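Local coordinates for PLP-Dependent L-Arginine Hydroxylase MppP (PDB 5DJ1), which probably hydroxylates L-arginine with pyridoxal 5'-phosphate as cofactor, as a member of a pyridoxal-phosphate-dependent aminotransferase family, at residues L97-S102 with R123-D128; T114-A119 with R337-A342. All coordinates share one frame; numbering follows the deposited sequence.

How the contacts relate
Following the chain from the N terminus, 97-102 lies late on helix 90-101. Strand 107-112 comes next, then 114-119 leads into helix 116-124, whose last turn runs into 123-128. Contact 1 closes a short loop here, with 20 residues between its segments. Contact 2 closes a long one: 217 residues separate 114-119 from 337-342. The segments alternate along the chain, so the two loops cross. Contact 1 sets the turn that leaves helix 116-124 against helix 90-101, beside the seven-stranded sheet. Contact 2 ties the start of the shared helix 116-124 to a loop that follows strand 334-335 of the four-stranded sheet. A probable hydrogen bond from Arg123 NH2 to Trp341 O (3.1 Å) connects the contacts.

Contact 1. Residues L97-S102 with R123-D128; sequences LARSLS and RGNGLD
Asn125 holds CG beside its backbone N, anti to the carbonyl carbon (chi1 -79°), and this lays its amide against the helix at Ala98 and Arg99. Asn125 OD1 touches Arg99 CB at 3.4 Å, and Asn125 ND2 rests on Ala98 CB at 3.6 Å. ND2 is also hydrogen-bonded to Leu121 O and to Glu95 OE1 of the same chain, which fixes the rotation of the amide. Arg99 sets CG anti to its own N (chi1 -173°), and its side chain then bends at chi2 and chi3. Its aliphatic part passes Asn125 OD1, while NH2 makes a salt bridge with Glu95 of the second subunit. Farther along the turn, Leu127 CD2 packs against Ala98 O at 3.6 Å and reaches Leu101 CB at 4.4 Å. Ser102 CB meets Asn125 O at 3.3 Å. The Ser102 hydroxyl turns back and donates to Arg99 O (2.7 Å). Gly126 takes a positive phi, and its N bonds Arg123 O at 3.0 Å. It is the C-prime residue of a Schellman motif that ends helix 116-124, the crossover helix between parallel strands 107-112 and 128-133, a beta-alpha-beta unit of the fold.

Contact 2. Residues T114-A119 with R337-A342; sequences TFDNIA and RQFHWA. With MG (magnesium ion), chain G.
Gln338 NE2 donates to Asp116 OD1 at 3.0 Å, the shortest hydrogen bond between the segments. It comes to the syn side of the carboxylate but lies 29° out of its plane. The amide and carboxylate planes stand 73° apart. Asp116 turns CG between its backbone N and carbonyl carbon (chi1 57°), which presents the other oxygen, OD2, to magnesium at 2.3 Å. Two waters also bind the ion. The carboxylate is thus held at both oxygens. Asp116 CB lies close to Gln338 O, at 3.1 Å. With an alanine at Gln338, Asp116 OD1 would probably lose its amide donor and the carboxylate would be freer to turn at the metal. Asp116 sits near the start of helix 116-124, just after strand 107-112 of the beta-alpha-beta unit. Asp120 of the same helix shares a second magnesium site with Asp116, as seen in a structure of this protein. Beside the ion, Thr114 N donates to Phe339 O at 3.1 Å. Thr114 O lies at the edge of the Phe339 ring, in its plane, 3.6 Å from CD1. The chain then makes an inverse gamma turn at His340 and brings Trp341 back to the helix. Ala119 CB packs on Trp341 CG at 4.0 Å. Thr114 CG2 lies 3.8 Å from Trp341 NE1, whose hydrogen bond goes to Val111 O.

Contact 1. Residues L97-S102 with R123-D128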
loop_
_atom_site.group_PDB
_atom_site.type_symbol
_atom_site.label_atom_id
_atom_site.label_comp_id
_atom_site.label_asym_id
_atom_site.label_seq_id
_atom_site.Cartn_x
_atom_site.Cartn_y
_atom_site.Cartn_z
ATOM N N LEU B 97 10.949 -4.419 -1.342
ATOM C CA LEU B 97 12.390 -4.545 -1.425
ATOM C C LEU B 97 12.922 -5.484 -0.335
ATOM O O LEU B 97 13.734 -6.370 -0.610
ATOM C CB LEU B 97 13.046 -3.165 -1.340
ATOM C CG LEU B 97 14.587 -3.175 -1.276
ATOM C CD1 LEU B 97 15.200 -3.831 -2.530
ATOM C CD2 LEU B 97 15.122 -1.761 -1.070
ATOM N N ALA B 98 12.450 -5.314 0.898
ATOM C CA ALA B 98 12.927 -6.133 2.010
ATOM C C ALA B 98 12.644 -7.610 1.760
ATOM O O ALA B 98 13.531 -8.460 1.877
ATOM C CB ALA B 98 12.282 -5.670 3.309
ATOM N N ARG B 99 11.417 -7.936 1.373
ATOM C CA ARG B 99 11.107 -9.332 1.124
ATOM C C ARG B 99 11.885 -9.853 -0.075
ATOM O O ARG B 99 12.358 -11.001 -0.059
ATOM C CB ARG B 99 9.606 -9.528 0.930
ATOM C CG ARG B 99 9.255 -11.023 0.828
ATOM C CD ARG B 99 7.943 -11.352 1.514
ATOM N NE ARG B 99 6.746 -10.835 0.868
ATOM C CZ ARG B 99 6.253 -11.282 -0.292
ATOM N NH1 ARG B 99 6.874 -12.216 -0.971
ATOM N NH2 ARG B 99 5.101 -10.827 -0.756
ATOM N N SER B 100 12.069 -9.008 -1.096
ATOM C CA SER B 100 12.865 -9.390 -2.261
ATOM C C SER B 100 14.300 -9.712 -1.863
ATOM O O SER B 100 14.866 -10.695 -2.322
ATOM C CB SER B 100 12.876 -8.275 -3.309
ATOM O OG SER B 100 11.609 -8.099 -3.918
ATOM N N LEU B 101 14.924 -8.848 -1.056
ATOM C CA LEU B 101 16.275 -9.109 -0.572
ATOM C C LEU B 101 16.368 -10.466 0.123
ATOM O O LEU B 101 17.348 -11.201 -0.057
ATOM C CB LEU B 101 16.699 -7.982 0.380
ATOM C CG LEU B 101 17.169 -6.682 -0.278
ATOM C CD1 LEU B 101 17.236 -5.537 0.758
ATOM C CD2 LEU B 101 18.538 -6.876 -0.979
ATOM N N SER B 102 15.367 -10.813 0.935
ATOM C CA SER B 102 15.469 -12.037 1.738
ATOM C C SER B 102 15.535 -13.299 0.894
ATOM O O SER B 102 15.830 -14.352 1.439
ATOM C CB SER B 102 14.302 -12.198 2.727
ATOM O OG SER B 102 13.099 -12.448 2.052
ATOM N N ARG B 123 14.313 -6.278 9.336
ATOM C CA ARG B 123 14.338 -7.334 10.342
ATOM C C ARG B 123 13.106 -8.218 10.249
ATOM O O ARG B 123 13.202 -9.429 10.415
ATOM C CB ARG B 123 14.417 -6.764 11.766
ATOM C CG ARG B 123 15.761 -6.181 12.186
ATOM C CD ARG B 123 15.718 -5.924 13.688
ATOM N NE ARG B 123 16.798 -5.094 14.216
ATOM C CZ ARG B 123 16.621 -3.888 14.767
ATOM N NH1 ARG B 123 15.413 -3.340 14.854
ATOM N NH2 ARG B 123 17.664 -3.222 15.230
ATOM N N GLY B 124 11.928 -7.622 10.037
ATOM C CA GLY B 124 10.713 -8.405 9.935
ATOM C C GLY B 124 10.734 -9.388 8.780
ATOM O O GLY B 124 10.004 -10.376 8.794
ATOM N N ASN B 125 11.513 -9.098 7.741
ATOM C CA ASN B 125 11.651 -9.993 6.609
ATOM C C ASN B 125 12.882 -10.886 6.716
ATOM O O ASN B 125 13.250 -11.548 5.746
ATOM C CB ASN B 125 11.666 -9.195 5.311
ATOM C CG ASN B 125 10.270 -8.790 4.897
ATOM O OD1 ASN B 125 9.540 -9.586 4.339
ATOM N ND2 ASN B 125 9.871 -7.589 5.242
ATOM N N GLY B 126 13.482 -10.971 7.887
ATOM C CA GLY B 126 14.545 -11.945 8.119
ATOM C C GLY B 126 15.958 -11.476 7.852
ATOM O O GLY B 126 16.865 -12.307 7.842
ATOM N N LEU B 127 16.190 -10.178 7.663
ATOM C CA LEU B 127 17.539 -9.692 7.411
ATOM C C LEU B 127 18.186 -9.303 8.737
ATOM O O LEU B 127 17.535 -8.750 9.624
ATOM C CB LEU B 127 17.536 -8.493 6.459
ATOM C CG LEU B 127 17.250 -8.620 4.952
ATOM C CD1 LEU B 127 17.928 -9.807 4.326
ATOM C CD2 LEU B 127 15.801 -8.623 4.653
ATOM N N ASP B 128 19.456 -9.646 8.886
ATOM C CA ASP B 128 20.270 -9.190 10.000
ATOM C C ASP B 128 20.950 -7.875 9.585
ATOM O O ASP B 128 21.296 -7.692 8.421
ATOM C CB ASP B 128 21.270 -10.312 10.329
ATOM C CG ASP B 128 21.951 -10.153 11.656
ATOM O OD1 ASP B 128 21.456 -9.390 12.488
ATOM O OD2 ASP B 128 22.987 -10.827 11.866
#

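Contact 2. Residues T114-A119 with R337-A342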
loop_
_atom_site.group_PDB
_atom_site.type_symbol
_atom_site.label_atom_id
_atom_site.label_comp_id
_atom_site.label_asym_id
_atom_site.label_seq_id
_atom_site.Cartn_x
_atom_site.Cartn_y
_atom_site.Cartn_z
ATOM N N THR B 114 18.868 6.273 11.321
ATOM C CA THR B 114 17.987 6.559 10.200
ATOM C C THR B 114 16.532 6.332 10.623
ATOM O O THR B 114 16.230 5.996 11.769
ATOM C CB THR B 114 18.362 5.714 8.969
ATOM O OG1 THR B 114 17.745 6.259 7.796
ATOM C CG2 THR B 114 17.912 4.238 9.106
ATOM N N PHE B 115 15.639 6.525 9.663
ATOM C CA PHE B 115 14.213 6.239 9.744
ATOM C C PHE B 115 14.038 4.793 10.182
ATOM O O PHE B 115 14.274 3.881 9.385
ATOM C CB PHE B 115 13.574 6.483 8.364
ATOM C CG PHE B 115 12.089 6.356 8.338
ATOM C CD1 PHE B 115 11.291 7.205 9.105
ATOM C CD2 PHE B 115 11.479 5.443 7.499
ATOM C CE1 PHE B 115 9.906 7.114 9.063
ATOM C CE2 PHE B 115 10.089 5.344 7.448
ATOM C CZ PHE B 115 9.300 6.180 8.235
ATOM N N ASP B 116 13.619 4.567 11.424
ATOM C CA ASP B 116 13.781 3.232 12.010
ATOM C C ASP B 116 12.773 2.218 11.509
ATOM O O ASP B 116 12.972 1.003 11.723
ATOM C CB ASP B 116 13.722 3.313 13.538
ATOM C CG ASP B 116 12.428 3.941 14.043
ATOM O OD1 ASP B 116 12.099 5.068 13.607
ATOM O OD2 ASP B 116 11.741 3.294 14.870
ATOM N N ASN B 117 11.753 2.673 10.777
ATOM C CA ASN B 117 10.863 1.747 10.102
ATOM C C ASN B 117 11.615 0.881 9.115
ATOM O O ASN B 117 11.196 -0.248 8.843
ATOM C CB ASN B 117 9.769 2.506 9.358
ATOM C CG ASN B 117 8.605 1.655 9.090
ATOM O OD1 ASN B 117 8.090 1.010 10.001
ATOM N ND2 ASN B 117 8.183 1.596 7.829
ATOM N N ILE B 118 12.687 1.419 8.526
ATOM C CA ILE B 118 13.474 0.651 7.568
ATOM C C ILE B 118 14.076 -0.556 8.266
ATOM O O ILE B 118 14.029 -1.676 7.748
ATOM C CB ILE B 118 14.559 1.534 6.912
ATOM C CG1 ILE B 118 13.908 2.623 6.052
ATOM C CG2 ILE B 118 15.489 0.707 5.998
ATOM C CD1 ILE B 118 14.861 3.779 5.682
ATOM N N ALA B 119 14.625 -0.347 9.471
ATOM C CA ALA B 119 15.157 -1.456 10.242
ATOM C C ALA B 119 14.063 -2.480 10.544
ATOM O O ALA B 119 14.277 -3.684 10.371
ATOM C CB ALA B 119 15.816 -0.924 11.516
ATOM N N ARG B 337 15.999 8.598 20.451
ATOM C CA ARG B 337 16.479 7.240 20.697
ATOM C C ARG B 337 16.036 6.292 19.599
ATOM O O ARG B 337 16.813 5.459 19.150
ATOM C CB ARG B 337 15.973 6.703 22.051
ATOM C CG ARG B 337 16.681 7.229 23.264
ATOM C CD ARG B 337 16.094 6.624 24.543
ATOM N NE ARG B 337 16.556 5.263 24.782
ATOM C CZ ARG B 337 17.669 4.943 25.445
ATOM N NH1 ARG B 337 18.449 5.876 25.975
ATOM N NH2 ARG B 337 18.003 3.673 25.593
ATOM N N GLN B 338 14.794 6.424 19.139
ATOM C CA GLN B 338 14.249 5.452 18.196
ATOM C C GLN B 338 15.007 5.436 16.877
ATOM O O GLN B 338 14.998 4.417 16.184
ATOM C CB GLN B 338 12.764 5.726 17.927
ATOM C CG GLN B 338 12.480 6.980 17.032
ATOM C CD GLN B 338 10.979 7.180 16.728
ATOM O OE1 GLN B 338 10.216 7.574 17.603
ATOM N NE2 GLN B 338 10.566 6.903 15.484
ATOM N N PHE B 339 15.653 6.542 16.495
ATOM C CA PHE B 339 16.331 6.570 15.192
ATOM C C PHE B 339 17.695 5.883 15.262
ATOM O O PHE B 339 18.227 5.442 14.238
ATOM C CB PHE B 339 16.479 8.017 14.693
ATOM C CG PHE B 339 15.148 8.746 14.546
ATOM C CD1 PHE B 339 14.304 8.465 13.494
ATOM C CD2 PHE B 339 14.757 9.705 15.479
ATOM C CE1 PHE B 339 13.064 9.121 13.360
ATOM C CE2 PHE B 339 13.527 10.385 15.356
ATOM C CZ PHE B 339 12.676 10.085 14.311
ATOM N N HIS B 340 18.223 5.721 16.468
ATOM C CA HIS B 340 19.475 5.017 16.683
ATOM C C HIS B 340 19.149 3.550 16.963
ATOM O O HIS B 340 19.225 3.047 18.092
ATOM C CB HIS B 340 20.264 5.697 17.799
ATOM C CG HIS B 340 20.706 7.089 17.437
ATOM N ND1 HIS B 340 19.851 8.175 17.444
ATOM C CD2 HIS B 340 21.898 7.559 16.995
ATOM C CE1 HIS B 340 20.508 9.257 17.056
ATOM N NE2 HIS B 340 21.751 8.914 16.777
ATOM N N TRP B 341 18.754 2.876 15.870
ATOM C CA TRP B 341 18.122 1.562 15.902
ATOM C C TRP B 341 19.082 0.461 16.351
ATOM O O TRP B 341 18.631 -0.650 16.627
ATOM C CB TRP B 341 17.530 1.231 14.512
ATOM C CG TRP B 341 18.520 1.384 13.405
ATOM C CD1 TRP B 341 18.700 2.488 12.621
ATOM C CD2 TRP B 341 19.497 0.417 12.973
ATOM N NE1 TRP B 341 19.745 2.273 11.740
ATOM C CE2 TRP B 341 20.246 1.014 11.934
ATOM C CE3 TRP B 341 19.824 -0.877 13.382
ATOM C CZ2 TRP B 341 21.283 0.364 11.292
ATOM C CZ3 TRP B 341 20.875 -1.533 12.740
ATOM C CH2 TRP B 341 21.587 -0.911 11.701
ATOM N N ALA B 342 20.371 0.761 16.432
ATOM C CA ALA B 342 21.404 -0.165 16.896
ATOM C C ALA B 342 22.010 0.233 18.231
ATOM O O ALA B 342 22.391 -0.644 19.002
ATOM C CB ALA B 342 22.548 -0.261 15.868
HETATM MG MG MG G . 11.946 1.561 16.443
HETATM O O HOH W 1 10.097 0.958 15.390
HETATM O O HOH W 2 10.657 2.694 17.845
#